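Fumarate reductase iron-sulfur subunit (Mycolicibacterium smegmatis, PDB 7D6V) probably relays electrons through its three iron-sulfur clusters, as the iron-sulfur subunit of a succinate dehydrogenase that passes them from succinate to quinone. Local coordinates at residues R69-M73 and C74-M78; G170-F173 and H174-A178; E211-P214 and E215-I219. All coordinates share one frame; numbering follows the deposited sequence.

Contact 1 (R69-M73 and C74-M78); sequences RPRLM and CMTRM
R71, on the short strand 70-72, leans over T76 in the loop just beyond it, a small example of a chain that turns away from a hairpin to deliver a metal ligand. Bent at chi2 and chi3, the R71 side chain lays its guanidinium alongside T76, with OG1 over the centre of one face, 3.9 Å above the plane, while CB of R71 meets that hydroxyl oxygen at 3.6 Å. L72 supplies the polar centre: its carbonyl oxygen is gripped from opposite faces of the carbonyl plane. M75 N donates to L72 O over 3.2 Å, standing 66° out of the plane, and T76 OG1 to L72 O over 2.7 Å. Two bonds to one oxygen draw the chain back against the strand's end. The L72 side chain runs alongside that of M75, with CD1 of the leucine 4.1 Å from CG of the methionine. M73 then leads into C74, whose SG binds iron of the 2Fe-2S cluster, as does C62. Around the turn, R71 and M73 pair through their backbones with A64 and C62, T76 bonds to V33, and the side chains of M73 and C74 pack on L34, so the segment lies between strand 63-65 and helix 33-43.

Contact 2 (G170-F173 and H174-A178); sequences GPRF and HMRIA. With F3S (Fe3-s4 cluster), chain G.
H174 N donates to G170 O over 3.1 Å in a nearly straight bond (168° at the hydrogen), and M175 to P171, R176 to R172 and I177 to F173 repeat the i to i+4 pattern through the first turns of helix 171-181. G170 is the N-cap, with backbone angles that suit glycine. The same carbonyl oxygen also meets the H174 ring at its edge, near the ring plane, where CD2 comes within 3.1 Å of G170 O. CG of R172 stands opposite the backbone N (chi1 -169°) and the chain bends at chi2; this carries NH2 down the helix, to 3.5 Å from CB of R176 and 3.6 Å from CE of M175. On its way, CD of R172 passes 3.7 Å above the centre of the F173 ring. The two arginines run side by side, and each charge has an acid: R172 NE pairs with E147, R176 NH1 with E179. P171 faces the other way, its CB 3.4 Å from S3 of the 3Fe-4S cluster. A helix whose first-turn proline packs on one cluster while M175 approaches the neighbouring 4Fe-4S cluster is in keeping with the dicluster ferredoxin-like part of succinate dehydrogenase iron-sulfur subunits.

Contact 3 (E211-P214 and E215-I219); sequences EVCP and EHIKI. With SF4 (iron/sulfur cluster), chain F.
SG, the sulfur that C213 offers to the 4Fe-4S cluster, accepts a hydrogen bond from I217 N over 3.2 Å, almost linear at 171°, and lies 2.8 Å from FE2, long for an iron-sulfur bond as modelled. Such an N-H to sulfur bond would be expected to draw charge from the sulfur and so tune the cluster potential. C213 places SG there because the sulfur stands anti to the backbone nitrogen, chi1 170°, under the loop that follows. That loop starts as a type I turn, closed by H216 N donating to C213 O over 3.1 Å from well above the carbonyl plane. Within the turn, P214 O sits over one face of the H216 ring, 3.5 Å above it and offset toward the rim. Apolar groups also pack on the sulfur: CG1 of I217 lies 3.8 Å from C213 SG, and CB of E215 is near it. I219 comes in beyond, its CD1 4.0 Å from cluster S4, and CD of P214 approaches S3 at 3.8 Å. A cysteine followed by proline, with backbone N-H directed at the sulfur, is familiar from bacterial-type ferredoxins; here C213 joins C145, C148 and C151 around the 4Fe-4S cluster.

From the N terminus, the three contacts come in series, with none crossing or enclosing another, and each is a local contact with a residue of the pocket of a different cluster. Contact 1 closes the turn that leaves strand 70-72 in the 2Fe-2S domain. Contact 2 starts helix 171-181 in the dicluster domain, and contact 3 forms the loop leading into helix 219-235. Contact 3 bridges the other two: L72 CD1 packs on P214 CG at 3.7 Å, joining the two domains, and M175 SD meets I217 CG2 at 3.9 Å within the dicluster domain. Contacts 1 and 2 do not touch, their centres being about 23 Å apart on opposite sides of the chain's centre.

Contact 1 (R69-M73 and C74-M78)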
loop_
_atom_site.group_PDB
_atom_site.type_symbol
_atom_site.label_atom_id
_atom_site.label_comp_id
_atom_site.label_asym_id
_atom_site.label_seq_id
_atom_site.Cartn_x
_atom_site.Cartn_y
_atom_site.Cartn_z
ATOM N N ARG B 69 -10.604 -4.227 -16.907
ATOM C CA ARG B 69 -9.989 -4.891 -15.772
ATOM C C ARG B 69 -9.721 -3.897 -14.657
ATOM O O ARG B 69 -9.122 -2.845 -14.909
ATOM C CB ARG B 69 -8.674 -5.558 -16.186
ATOM C CG ARG B 69 -8.670 -6.134 -17.584
ATOM C CD ARG B 69 -9.446 -7.430 -17.640
ATOM N NE ARG B 69 -8.847 -8.449 -16.784
ATOM C CZ ARG B 69 -8.004 -9.382 -17.211
ATOM N NH1 ARG B 69 -7.658 -9.432 -18.489
ATOM N NH2 ARG B 69 -7.509 -10.265 -16.360
ATOM N N PRO B 70 -10.138 -4.188 -13.425
ATOM C CA PRO B 70 -9.794 -3.307 -12.301
ATOM C C PRO B 70 -8.296 -3.254 -12.044
ATOM O O PRO B 70 -7.681 -4.256 -11.671
ATOM C CB PRO B 70 -10.545 -3.939 -11.123
ATOM C CG PRO B 70 -11.625 -4.753 -11.750
ATOM C CD PRO B 70 -11.037 -5.276 -13.015
ATOM N N ARG B 71 -7.704 -2.079 -12.239
ATOM C CA ARG B 71 -6.272 -1.866 -12.127
ATOM C C ARG B 71 -5.994 -0.587 -11.348
ATOM O O ARG B 71 -6.898 0.189 -11.026
ATOM C CB ARG B 71 -5.609 -1.770 -13.507
ATOM C CG ARG B 71 -5.724 -2.998 -14.385
ATOM C CD ARG B 71 -4.980 -4.165 -13.783
ATOM N NE ARG B 71 -3.583 -3.833 -13.527
ATOM C CZ ARG B 71 -2.608 -3.937 -14.423
ATOM N NH1 ARG B 71 -2.872 -4.363 -15.649
ATOM N NH2 ARG B 71 -1.369 -3.608 -14.089
ATOM N N LEU B 72 -4.718 -0.388 -11.033
ATOM C CA LEU B 72 -4.208 0.906 -10.607
ATOM C C LEU B 72 -3.655 1.631 -11.826
ATOM O O LEU B 72 -2.904 1.047 -12.609
ATOM C CB LEU B 72 -3.117 0.755 -9.548
ATOM C CG LEU B 72 -3.478 0.176 -8.184
ATOM C CD1 LEU B 72 -2.216 -0.046 -7.378
ATOM C CD2 LEU B 72 -4.431 1.091 -7.441
ATOM N N MET B 73 -4.039 2.897 -11.990
ATOM C CA MET B 73 -3.594 3.648 -13.157
ATOM C C MET B 73 -2.095 3.908 -13.122
ATOM O O MET B 73 -1.449 3.938 -14.175
ATOM C CB MET B 73 -4.365 4.961 -13.262
ATOM C CG MET B 73 -5.765 4.800 -13.824
ATOM S SD MET B 73 -6.668 6.344 -14.010
ATOM C CE MET B 73 -7.167 6.646 -12.320
ATOM N N CYS B 74 -1.539 4.061 -11.925
ATOM C CA CYS B 74 -0.110 4.328 -11.768
ATOM C C CYS B 74 0.772 3.086 -11.919
ATOM O O CYS B 74 1.997 3.180 -11.846
ATOM C CB CYS B 74 0.160 4.998 -10.418
ATOM S SG CYS B 74 0.479 3.845 -9.063
ATOM N N MET B 75 0.153 1.929 -12.130
ATOM C CA MET B 75 0.898 0.690 -12.286
ATOM C C MET B 75 0.632 -0.025 -13.604
ATOM O O MET B 75 1.177 -1.112 -13.816
ATOM C CB MET B 75 0.593 -0.263 -11.124
ATOM C CG MET B 75 1.069 0.234 -9.771
ATOM S SD MET B 75 2.848 0.483 -9.666
ATOM C CE MET B 75 3.435 -1.204 -9.734
ATOM N N THR B 76 -0.177 0.543 -14.493
ATOM C CA THR B 76 -0.512 -0.100 -15.758
ATOM C C THR B 76 0.458 0.380 -16.830
ATOM O O THR B 76 0.507 1.572 -17.141
ATOM C CB THR B 76 -1.956 0.196 -16.151
ATOM O OG1 THR B 76 -2.811 -0.059 -15.031
ATOM C CG2 THR B 76 -2.386 -0.684 -17.307
ATOM N N ARG B 77 1.204 -0.560 -17.415
ATOM C CA ARG B 77 2.435 -0.227 -18.123
ATOM C C ARG B 77 2.205 0.508 -19.436
ATOM O O ARG B 77 3.146 1.127 -19.944
ATOM C CB ARG B 77 3.237 -1.500 -18.382
ATOM C CG ARG B 77 4.732 -1.331 -18.232
ATOM C CD ARG B 77 5.436 -2.667 -18.366
ATOM N NE ARG B 77 5.065 -3.581 -17.292
ATOM C CZ ARG B 77 4.558 -4.793 -17.487
ATOM N NH1 ARG B 77 4.362 -5.238 -18.719
ATOM N NH2 ARG B 77 4.248 -5.559 -16.451
ATOM N N MET B 78 1.018 0.397 -20.029
ATOM C CA MET B 78 0.620 1.176 -21.201
ATOM C C MET B 78 1.370 0.701 -22.444
ATOM O O MET B 78 1.035 1.079 -23.569
ATOM C CB MET B 78 0.843 2.672 -20.941
ATOM C CG MET B 78 0.486 3.621 -22.064
ATOM S SD MET B 78 -1.264 4.044 -22.062
ATOM C CE MET B 78 -1.713 3.627 -23.739
#

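Contact 2 (G170-F173 and H174-A178)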
loop_
_atom_site.group_PDB
_atom_site.type_symbol
_atom_site.label_atom_id
_atom_site.label_comp_id
_atom_site.label_asym_id
_atom_site.label_seq_id
_atom_site.Cartn_x
_atom_site.Cartn_y
_atom_site.Cartn_z
ATOM N N GLY B 170 -17.329 -7.821 2.055
ATOM C CA GLY B 170 -16.385 -7.783 0.970
ATOM C C GLY B 170 -15.090 -8.493 1.299
ATOM O O GLY B 170 -14.794 -8.793 2.458
ATOM N N PRO B 171 -14.294 -8.785 0.268
ATOM C CA PRO B 171 -13.020 -9.487 0.501
ATOM C C PRO B 171 -12.074 -8.770 1.447
ATOM O O PRO B 171 -11.436 -9.423 2.280
ATOM C CB PRO B 171 -12.418 -9.591 -0.909
ATOM C CG PRO B 171 -13.288 -8.754 -1.798
ATOM C CD PRO B 171 -14.617 -8.674 -1.160
ATOM N N ARG B 172 -11.969 -7.442 1.350
ATOM C CA ARG B 172 -10.993 -6.718 2.157
ATOM C C ARG B 172 -11.291 -6.862 3.642
ATOM O O ARG B 172 -10.383 -7.086 4.450
ATOM C CB ARG B 172 -10.966 -5.243 1.752
ATOM C CG ARG B 172 -9.811 -4.441 2.334
ATOM C CD ARG B 172 -10.229 -3.687 3.588
ATOM N NE ARG B 172 -9.101 -3.082 4.286
ATOM C CZ ARG B 172 -8.246 -3.746 5.056
ATOM N NH1 ARG B 172 -7.251 -3.104 5.647
ATOM N NH2 ARG B 172 -8.380 -5.051 5.232
ATOM N N PHE B 173 -12.557 -6.780 4.021
ATOM C CA PHE B 173 -12.889 -6.765 5.437
ATOM C C PHE B 173 -13.034 -8.158 6.029
ATOM O O PHE B 173 -12.791 -8.339 7.223
ATOM C CB PHE B 173 -14.141 -5.922 5.642
ATOM C CG PHE B 173 -13.915 -4.486 5.313
ATOM C CD1 PHE B 173 -13.173 -3.686 6.158
ATOM C CD2 PHE B 173 -14.374 -3.955 4.124
ATOM C CE1 PHE B 173 -12.931 -2.375 5.847
ATOM C CE2 PHE B 173 -14.132 -2.641 3.810
ATOM C CZ PHE B 173 -13.409 -1.852 4.671
ATOM N N HIS B 174 -13.359 -9.163 5.219
ATOM C CA HIS B 174 -13.205 -10.531 5.695
ATOM C C HIS B 174 -11.734 -10.896 5.844
ATOM O O HIS B 174 -11.369 -11.634 6.767
ATOM C CB HIS B 174 -13.929 -11.493 4.758
ATOM C CG HIS B 174 -15.417 -11.455 4.902
ATOM N ND1 HIS B 174 -16.068 -11.926 6.020
ATOM C CD2 HIS B 174 -16.381 -10.977 4.080
ATOM C CE1 HIS B 174 -17.368 -11.751 5.877
ATOM N NE2 HIS B 174 -17.584 -11.177 4.707
ATOM N N MET B 175 -10.874 -10.363 4.975
ATOM C CA MET B 175 -9.437 -10.500 5.178
ATOM C C MET B 175 -8.995 -9.800 6.457
ATOM O O MET B 175 -8.110 -10.287 7.166
ATOM C CB MET B 175 -8.684 -9.943 3.971
ATOM C CG MET B 175 -7.182 -10.131 4.031
ATOM S SD MET B 175 -6.314 -9.222 2.747
ATOM C CE MET B 175 -6.640 -7.540 3.251
ATOM N N ARG B 176 -9.587 -8.645 6.756
ATOM C CA ARG B 176 -9.289 -7.950 8.007
ATOM C C ARG B 176 -9.725 -8.772 9.216
ATOM O O ARG B 176 -9.019 -8.825 10.232
ATOM C CB ARG B 176 -9.964 -6.580 8.004
ATOM C CG ARG B 176 -9.995 -5.890 9.348
ATOM C CD ARG B 176 -8.849 -4.914 9.493
ATOM N NE ARG B 176 -8.968 -4.127 10.715
ATOM C CZ ARG B 176 -8.105 -4.179 11.722
ATOM N NH1 ARG B 176 -7.053 -4.979 11.656
ATOM N NH2 ARG B 176 -8.295 -3.426 12.794
ATOM N N ILE B 177 -10.890 -9.415 9.125
ATOM C CA ILE B 177 -11.344 -10.304 10.190
ATOM C C ILE B 177 -10.367 -11.458 10.375
ATOM O O ILE B 177 -10.045 -11.840 11.503
ATOM C CB ILE B 177 -12.769 -10.811 9.899
ATOM C CG1 ILE B 177 -13.776 -9.668 10.011
ATOM C CG2 ILE B 177 -13.148 -11.931 10.850
ATOM C CD1 ILE B 177 -15.168 -10.044 9.572
ATOM N N ALA B 178 -9.884 -12.033 9.271
ATOM C CA ALA B 178 -8.892 -13.103 9.367
ATOM C C ALA B 178 -7.594 -12.606 9.990
ATOM O O ALA B 178 -6.961 -13.315 10.782
ATOM C CB ALA B 178 -8.626 -13.696 7.986
HETATM FE FE1 F3S G . -14.933 -11.964 -3.933
HETATM FE FE3 F3S G . -12.803 -13.583 -3.687
HETATM FE FE4 F3S G . -15.107 -14.353 -2.536
HETATM S S1 F3S G . -13.601 -12.676 -5.559
HETATM S S2 F3S G . -16.675 -13.473 -3.907
HETATM S S3 F3S G . -13.869 -12.485 -1.966
HETATM S S4 F3S G . -13.555 -15.717 -3.446
#

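Contact 3 (E211-P214 and E215-I219)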
loop_
_atom_site.group_PDB
_atom_site.type_symbol
_atom_site.label_atom_id
_atom_site.label_comp_id
_atom_site.label_asym_id
_atom_site.label_seq_id
_atom_site.Cartn_x
_atom_site.Cartn_y
_atom_site.Cartn_z
ATOM N N GLU B 211 -7.460 -12.221 -7.780
ATOM C CA GLU B 211 -6.727 -12.012 -9.022
ATOM C C GLU B 211 -6.505 -10.546 -9.372
ATOM O O GLU B 211 -5.743 -10.261 -10.299
ATOM C CB GLU B 211 -7.460 -12.695 -10.179
ATOM C CG GLU B 211 -7.692 -14.176 -9.976
ATOM C CD GLU B 211 -8.414 -14.819 -11.140
ATOM O OE1 GLU B 211 -8.456 -14.208 -12.226
ATOM O OE2 GLU B 211 -8.933 -15.941 -10.971
ATOM N N VAL B 212 -7.143 -9.610 -8.673
ATOM C CA VAL B 212 -6.990 -8.189 -8.963
ATOM C C VAL B 212 -6.090 -7.484 -7.968
ATOM O O VAL B 212 -5.798 -6.295 -8.154
ATOM C CB VAL B 212 -8.355 -7.477 -9.033
ATOM C CG1 VAL B 212 -9.223 -8.091 -10.112
ATOM C CG2 VAL B 212 -9.040 -7.523 -7.686
ATOM N N CYS B 213 -5.691 -8.161 -6.899
ATOM C CA CYS B 213 -4.867 -7.526 -5.871
ATOM C C CYS B 213 -3.490 -7.054 -6.337
ATOM O O CYS B 213 -2.650 -7.871 -6.715
ATOM C CB CYS B 213 -4.711 -8.462 -4.668
ATOM S SG CYS B 213 -3.491 -7.916 -3.451
ATOM N N PRO B 214 -3.253 -5.729 -6.314
ATOM C CA PRO B 214 -1.918 -5.262 -6.710
ATOM C C PRO B 214 -0.825 -5.699 -5.757
ATOM O O PRO B 214 0.346 -5.718 -6.151
ATOM C CB PRO B 214 -2.064 -3.733 -6.720
ATOM C CG PRO B 214 -3.532 -3.464 -6.588
ATOM C CD PRO B 214 -4.117 -4.623 -5.880
ATOM N N GLU B 215 -1.168 -6.046 -4.523
ATOM C CA GLU B 215 -0.199 -6.482 -3.532
ATOM C C GLU B 215 0.023 -7.985 -3.549
ATOM O O GLU B 215 0.856 -8.478 -2.783
ATOM C CB GLU B 215 -0.645 -6.039 -2.138
ATOM C CG GLU B 215 -0.726 -4.536 -1.975
ATOM C CD GLU B 215 0.542 -3.838 -2.414
ATOM O OE1 GLU B 215 0.458 -2.925 -3.258
ATOM O OE2 GLU B 215 1.626 -4.205 -1.916
ATOM N N HIS B 216 -0.699 -8.714 -4.402
ATOM C CA HIS B 216 -0.540 -10.160 -4.556
ATOM C C HIS B 216 -0.783 -10.895 -3.241
ATOM O O HIS B 216 -0.093 -11.859 -2.910
ATOM C CB HIS B 216 0.833 -10.504 -5.132
ATOM C CG HIS B 216 1.183 -9.715 -6.353
ATOM N ND1 HIS B 216 0.475 -9.816 -7.530
ATOM C CD2 HIS B 216 2.156 -8.801 -6.576
ATOM C CE1 HIS B 216 1.001 -9.002 -8.428
ATOM N NE2 HIS B 216 2.021 -8.374 -7.874
ATOM N N ILE B 217 -1.770 -10.430 -2.487
ATOM C CA ILE B 217 -2.205 -11.127 -1.284
ATOM C C ILE B 217 -3.075 -12.308 -1.691
ATOM O O ILE B 217 -3.969 -12.175 -2.536
ATOM C CB ILE B 217 -2.961 -10.175 -0.345
ATOM C CG1 ILE B 217 -2.131 -8.919 -0.077
ATOM C CG2 ILE B 217 -3.312 -10.875 0.957
ATOM C CD1 ILE B 217 -2.869 -7.851 0.685
ATOM N N LYS B 218 -2.809 -13.471 -1.101
ATOM C CA LYS B 218 -3.580 -14.682 -1.375
ATOM C C LYS B 218 -4.882 -14.624 -0.574
ATOM O O LYS B 218 -5.076 -15.323 0.421
ATOM C CB LYS B 218 -2.769 -15.920 -1.025
ATOM C CG LYS B 218 -1.488 -16.076 -1.815
ATOM C CD LYS B 218 -1.762 -16.379 -3.268
ATOM C CE LYS B 218 -0.467 -16.527 -4.037
ATOM N NZ LYS B 218 0.275 -17.746 -3.613
ATOM N N ILE B 219 -5.788 -13.761 -1.037
ATOM C CA ILE B 219 -6.979 -13.434 -0.256
ATOM C C ILE B 219 -7.839 -14.672 -0.034
ATOM O O ILE B 219 -8.253 -14.965 1.092
ATOM C CB ILE B 219 -7.776 -12.309 -0.940
ATOM C CG1 ILE B 219 -6.872 -11.108 -1.217
ATOM C CG2 ILE B 219 -8.968 -11.911 -0.090
ATOM C CD1 ILE B 219 -7.515 -10.039 -2.055
HETATM FE FE1 SF4 F . -8.302 -5.614 -1.883
HETATM FE FE2 SF4 F . -5.386 -6.280 -2.296
HETATM FE FE3 SF4 F . -6.207 -4.404 -0.076
HETATM FE FE4 SF4 F . -6.412 -3.518 -2.955
HETATM S S1 SF4 F . -4.851 -4.294 -1.723
HETATM S S2 SF4 F . -7.767 -3.628 -1.310
HETATM S S3 SF4 F . -6.946 -5.504 -3.529
HETATM S S4 SF4 F . -6.742 -6.390 -0.649
#